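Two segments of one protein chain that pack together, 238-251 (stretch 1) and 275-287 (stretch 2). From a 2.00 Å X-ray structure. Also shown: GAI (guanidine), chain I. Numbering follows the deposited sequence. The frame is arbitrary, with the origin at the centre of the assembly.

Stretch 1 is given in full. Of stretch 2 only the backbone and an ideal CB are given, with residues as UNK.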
# COMPACT_ATOMS: atom_id res chain seq x y z
N THR A 238 27.38 -12.60 4.55
CA THR A 238 28.07 -13.83 4.91
C THR A 238 29.34 -13.87 4.06
O THR A 238 29.47 -13.11 3.10
CB THR A 238 27.25 -15.08 4.54
OG1 THR A 238 27.07 -15.12 3.12
CG2 THR A 238 25.88 -15.07 5.23
N TYR A 239 30.24 -14.78 4.41
CA TYR A 239 31.49 -14.98 3.68
C TYR A 239 31.21 -15.26 2.21
O TYR A 239 31.81 -14.66 1.32
CB TYR A 239 32.23 -16.18 4.29
CG TYR A 239 33.49 -16.60 3.59
CD1 TYR A 239 34.71 -16.00 3.88
CD2 TYR A 239 33.48 -17.66 2.68
CE1 TYR A 239 35.89 -16.45 3.30
CE2 TYR A 239 34.66 -18.12 2.09
CZ TYR A 239 35.86 -17.51 2.41
OH TYR A 239 37.03 -17.96 1.87
N ARG A 240 30.30 -16.20 1.96
CA ARG A 240 29.93 -16.59 0.61
C ARG A 240 29.27 -15.45 -0.17
O ARG A 240 29.60 -15.22 -1.34
CB ARG A 240 29.01 -17.82 0.64
CG ARG A 240 29.73 -19.13 1.04
CD ARG A 240 28.76 -20.25 1.46
NE ARG A 240 27.65 -20.41 0.52
CZ ARG A 240 26.62 -21.22 0.72
NH1 ARG A 240 26.55 -21.97 1.82
NH2 ARG A 240 25.61 -21.26 -0.15
N GLU A 241 28.34 -14.73 0.45
CA GLU A 241 27.70 -13.62 -0.24
C GLU A 241 28.72 -12.60 -0.70
O GLU A 241 28.66 -12.12 -1.83
CB GLU A 241 26.67 -12.92 0.65
CG GLU A 241 25.41 -13.71 0.90
CD GLU A 241 24.45 -12.98 1.81
OE1 GLU A 241 24.92 -12.40 2.81
OE2 GLU A 241 23.24 -12.97 1.53
N ALA A 242 29.65 -12.25 0.17
CA ALA A 242 30.68 -11.27 -0.18
C ALA A 242 31.54 -11.76 -1.34
O ALA A 242 31.86 -10.99 -2.24
CB ALA A 242 31.55 -10.95 1.05
N HIS A 243 31.91 -13.04 -1.33
CA HIS A 243 32.72 -13.55 -2.43
C HIS A 243 31.90 -13.57 -3.72
O HIS A 243 32.41 -13.23 -4.78
CB HIS A 243 33.29 -14.93 -2.10
CG HIS A 243 34.52 -14.89 -1.26
ND1 HIS A 243 35.76 -14.57 -1.77
CD2 HIS A 243 34.70 -15.09 0.07
CE1 HIS A 243 36.65 -14.57 -0.79
NE2 HIS A 243 36.04 -14.88 0.33
N LEU A 244 30.63 -13.95 -3.63
CA LEU A 244 29.79 -13.98 -4.82
C LEU A 244 29.72 -12.58 -5.45
O LEU A 244 29.87 -12.42 -6.66
CB LEU A 244 28.37 -14.45 -4.51
CG LEU A 244 27.48 -14.47 -5.76
CD1 LEU A 244 28.03 -15.49 -6.76
CD2 LEU A 244 26.06 -14.80 -5.38
N LEU A 245 29.48 -11.57 -4.62
CA LEU A 245 29.40 -10.20 -5.10
C LEU A 245 30.68 -9.81 -5.84
O LEU A 245 30.62 -9.23 -6.93
CB LEU A 245 29.18 -9.23 -3.93
CG LEU A 245 29.15 -7.75 -4.33
CD1 LEU A 245 28.01 -7.50 -5.32
CD2 LEU A 245 28.99 -6.91 -3.09
N MET A 246 31.82 -10.14 -5.25
CA MET A 246 33.10 -9.83 -5.86
C MET A 246 33.29 -10.57 -7.18
O MET A 246 33.77 -9.99 -8.15
CB MET A 246 34.25 -10.18 -4.90
CG MET A 246 34.30 -9.38 -3.62
SD MET A 246 34.47 -7.59 -3.84
CE MET A 246 32.82 -7.04 -3.48
N GLU A 247 32.92 -11.85 -7.21
CA GLU A 247 33.09 -12.65 -8.42
C GLU A 247 32.23 -12.16 -9.58
O GLU A 247 32.67 -12.14 -10.74
CB GLU A 247 32.78 -14.13 -8.14
CG GLU A 247 33.63 -14.74 -7.02
CD GLU A 247 33.13 -16.11 -6.60
OE1 GLU A 247 31.90 -16.32 -6.57
OE2 GLU A 247 33.95 -16.98 -6.26
N ILE A 248 31.00 -11.74 -9.29
CA ILE A 248 30.12 -11.27 -10.35
C ILE A 248 30.62 -9.91 -10.87
O ILE A 248 30.55 -9.64 -12.06
CB ILE A 248 28.66 -11.19 -9.87
CG1 ILE A 248 28.15 -12.60 -9.57
CG2 ILE A 248 27.79 -10.54 -10.94
CD1 ILE A 248 26.71 -12.67 -9.05
N LEU A 249 31.12 -9.07 -9.98
CA LEU A 249 31.65 -7.78 -10.41
C LEU A 249 32.90 -8.04 -11.24
O LEU A 249 33.14 -7.37 -12.26
CB LEU A 249 31.99 -6.88 -9.20
CG LEU A 249 30.80 -6.41 -8.36
CD1 LEU A 249 31.29 -5.59 -7.17
CD2 LEU A 249 29.84 -5.59 -9.22
N ALA A 250 33.70 -9.02 -10.83
CA ALA A 250 34.91 -9.37 -11.56
C ALA A 250 34.58 -9.82 -12.98
O ALA A 250 35.26 -9.41 -13.93
CB ALA A 250 35.67 -10.47 -10.83
N GLU A 251 33.55 -10.65 -13.13
CA GLU A 251 33.13 -11.16 -14.44
C GLU A 251 32.83 -10.06 -15.45
O GLU A 251 33.05 -10.23 -16.65
CB GLU A 251 31.88 -12.05 -14.32
CG GLU A 251 32.08 -13.38 -13.59
CD GLU A 251 30.81 -14.24 -13.56
OE1 GLU A 251 29.69 -13.68 -13.66
OE2 GLU A 251 30.93 -15.47 -13.41
N UNK A 275 42.39 -10.84 6.70
CA UNK A 275 42.49 -11.99 5.81
C UNK A 275 41.22 -12.10 4.98
O UNK A 275 41.27 -12.47 3.81
CB UNK A 275 42.73 -13.28 6.60
N UNK A 276 40.08 -11.76 5.58
CA UNK A 276 38.80 -11.79 4.88
C UNK A 276 38.84 -10.84 3.69
O UNK A 276 38.52 -11.23 2.56
CB UNK A 276 37.65 -11.42 5.82
N UNK A 277 39.23 -9.59 3.94
CA UNK A 277 39.28 -8.60 2.87
C UNK A 277 40.31 -8.92 1.80
O UNK A 277 40.10 -8.62 0.63
CB UNK A 277 39.58 -7.22 3.46
N UNK A 278 41.43 -9.52 2.17
CA UNK A 278 42.41 -9.87 1.16
C UNK A 278 41.78 -10.91 0.23
O UNK A 278 41.90 -10.81 -0.99
CB UNK A 278 43.70 -10.40 1.80
N UNK A 279 41.09 -11.89 0.81
CA UNK A 279 40.47 -12.91 -0.00
C UNK A 279 39.44 -12.30 -0.94
O UNK A 279 39.33 -12.72 -2.10
CB UNK A 279 39.82 -13.97 0.89
N UNK A 280 38.70 -11.31 -0.46
CA UNK A 280 37.69 -10.66 -1.28
C UNK A 280 38.36 -9.90 -2.42
O UNK A 280 37.84 -9.87 -3.53
CB UNK A 280 36.83 -9.72 -0.44
N UNK A 281 39.50 -9.28 -2.16
CA UNK A 281 40.21 -8.56 -3.21
C UNK A 281 40.61 -9.54 -4.32
O UNK A 281 40.50 -9.24 -5.50
CB UNK A 281 41.44 -7.85 -2.64
N UNK A 282 41.08 -10.72 -3.92
CA UNK A 282 41.50 -11.73 -4.89
C UNK A 282 40.32 -12.12 -5.79
O UNK A 282 40.47 -12.22 -7.02
CB UNK A 282 42.06 -12.96 -4.18
N UNK A 283 39.15 -12.32 -5.20
CA UNK A 283 37.98 -12.68 -5.99
C UNK A 283 37.61 -11.53 -6.93
O UNK A 283 37.23 -11.76 -8.08
CB UNK A 283 36.80 -13.03 -5.08
N UNK A 284 37.71 -10.30 -6.44
CA UNK A 284 37.37 -9.16 -7.27
C UNK A 284 38.32 -9.05 -8.45
O UNK A 284 37.94 -8.58 -9.52
CB UNK A 284 37.39 -7.87 -6.45
N UNK A 285 39.56 -9.49 -8.25
CA UNK A 285 40.55 -9.44 -9.32
C UNK A 285 40.66 -10.71 -10.17
O UNK A 285 41.66 -10.94 -10.84
CB UNK A 285 41.92 -9.14 -8.71
N UNK A 286 39.63 -11.55 -10.15
CA UNK A 286 39.66 -12.73 -11.00
C UNK A 286 39.85 -14.12 -10.42
O UNK A 286 39.71 -15.11 -11.16
CB UNK A 286 40.79 -12.52 -12.01
N UNK A 287 40.19 -14.24 -9.14
CA UNK A 287 40.37 -15.58 -8.58
C UNK A 287 39.03 -16.30 -8.62
O UNK A 287 38.01 -15.76 -8.19
CB UNK A 287 40.92 -15.52 -7.15
C GAI I . 31.81 -18.33 -3.62
N1 GAI I . 30.96 -17.71 -4.45
N2 GAI I . 31.33 -18.92 -2.52
N3 GAI I . 33.12 -18.37 -3.89

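Helix 239-251 and the helix ending at 284 run roughly in the same direction, 28° apart, with axes approaching to 7.9 Å. Positions 275, 277, 278, 281 and 282 have no atom of stretch 1 within 5.5 Å of the ideal CB, so this contact leaves their identity open; they are Glu275, Leu277, Val278, Ala281 and Leu282.

At position 276 the CA-to-CB bond points sideways, and a side chain of some length is needed to reach the Tyr239 ring; Met, Lys or Arg would be plausible. The residue is Met276. With chi1 and chi2 both m, its end comes nearer to stretch 1, and Met276 SD lies 3.5 Å from Tyr239 CD1, at the edge of the ring.

Position 279 points toward stretch 1, where an ideal CB would lie 3.6 Å from His243 CE1. There is room for it, so Ala or Gly would suit. Gly279 is found, its carbonyl O 3.5 Å from His243 CE1, near the ring plane.

At position 280 the bond is again sideways, with the ideal CB 4.1 Å from Met246 CG, 4.9 Å from His243 CE1 and 5.4 Å from Ala242 O. This apolar surround favours Leu, Met or Ile. Leu280, chi1 m and chi2 t, places CD2 3.6 Å from Ala242 CB and 3.9 Å from Met246 CG. The same methyl stands over the His243 ring face, a CH-pi contact.

Position 283 points toward stretch 1, its ideal CB 3.8 Å from both His243 ND1 and Met246 CB. A small residue fits, and the imidazole nitrogen makes a polar one attractive: Ser, Thr, Ala or Cys. Ser283 accepts a hydrogen bond from His243, ND1 to OG 2.9 Å. Its hydroxyl in turn donates to a water, OG to O 2.7 Å, which donates to Glu247 OE2 and the carbonyl O of position 287; Glu247 also receives hydrogen bonds from the guanidine.

Position 284 points sideways, beside Met246 SD and with Ala250 CB 5.4 Å from the ideal CB, inviting Leu, Met or Ile. Leu284 packs CB 3.9 Å from Met246 SD and CD1 3.9 Å from Leu249 CB, while Ala250 CB comes within 3.2 Å of Leu284 O.

Position 285 points away and is undetermined by this contact; Leu285 is the first residue to leave helical phi/psi. At 286, phi/psi of 108/-9 would jam a CB against the preceding carbonyl O, calling for glycine, and Gly286 is found. Position 287 is sideways and unconstrained by stretch 1; Lys287 extends with all four chi angles t.

Stretch 2 (275-287) EMLVGLALSLLGK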
# COMPACT_ATOMS: atom_id res chain seq x y z
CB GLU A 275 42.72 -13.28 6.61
CG GLU A 275 43.97 -13.21 7.50
CD GLU A 275 44.20 -14.46 8.34
OE1 GLU A 275 43.21 -15.17 8.64
OE2 GLU A 275 45.37 -14.72 8.71
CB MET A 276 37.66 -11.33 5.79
CG MET A 276 37.13 -12.37 6.77
SD MET A 276 36.09 -13.62 5.97
CE MET A 276 35.23 -12.63 4.73
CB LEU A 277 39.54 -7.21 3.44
CG LEU A 277 38.28 -6.36 3.63
CD1 LEU A 277 37.33 -7.04 4.60
CD2 LEU A 277 38.66 -4.98 4.16
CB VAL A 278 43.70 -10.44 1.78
CG1 VAL A 278 44.56 -11.06 0.69
CG2 VAL A 278 44.47 -9.33 2.49
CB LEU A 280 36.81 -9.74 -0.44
CG LEU A 280 35.88 -10.50 0.52
CD1 LEU A 280 35.19 -9.53 1.48
CD2 LEU A 280 34.85 -11.27 -0.29
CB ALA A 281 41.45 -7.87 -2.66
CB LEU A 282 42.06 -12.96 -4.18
CG LEU A 282 43.27 -12.71 -3.27
CD1 LEU A 282 43.68 -14.03 -2.61
CD2 LEU A 282 44.44 -12.12 -4.07
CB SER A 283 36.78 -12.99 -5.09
OG SER A 283 37.01 -14.16 -4.33
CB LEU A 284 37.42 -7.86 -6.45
CG LEU A 284 36.97 -6.61 -7.20
CD1 LEU A 284 35.50 -6.72 -7.56
CD2 LEU A 284 37.20 -5.38 -6.33
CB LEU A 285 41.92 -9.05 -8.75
CG LEU A 285 42.12 -7.53 -8.71
CD1 LEU A 285 41.04 -6.87 -7.86
CD2 LEU A 285 43.49 -7.21 -8.16
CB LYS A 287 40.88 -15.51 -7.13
CG LYS A 287 41.30 -16.88 -6.57
CD LYS A 287 41.99 -16.78 -5.21
CE LYS A 287 42.48 -18.16 -4.74
NZ LYS A 287 43.11 -18.12 -3.38
O HOH W 1 38.00 -13.94 2.13
O HOH W 2 36.47 -16.33 -5.85
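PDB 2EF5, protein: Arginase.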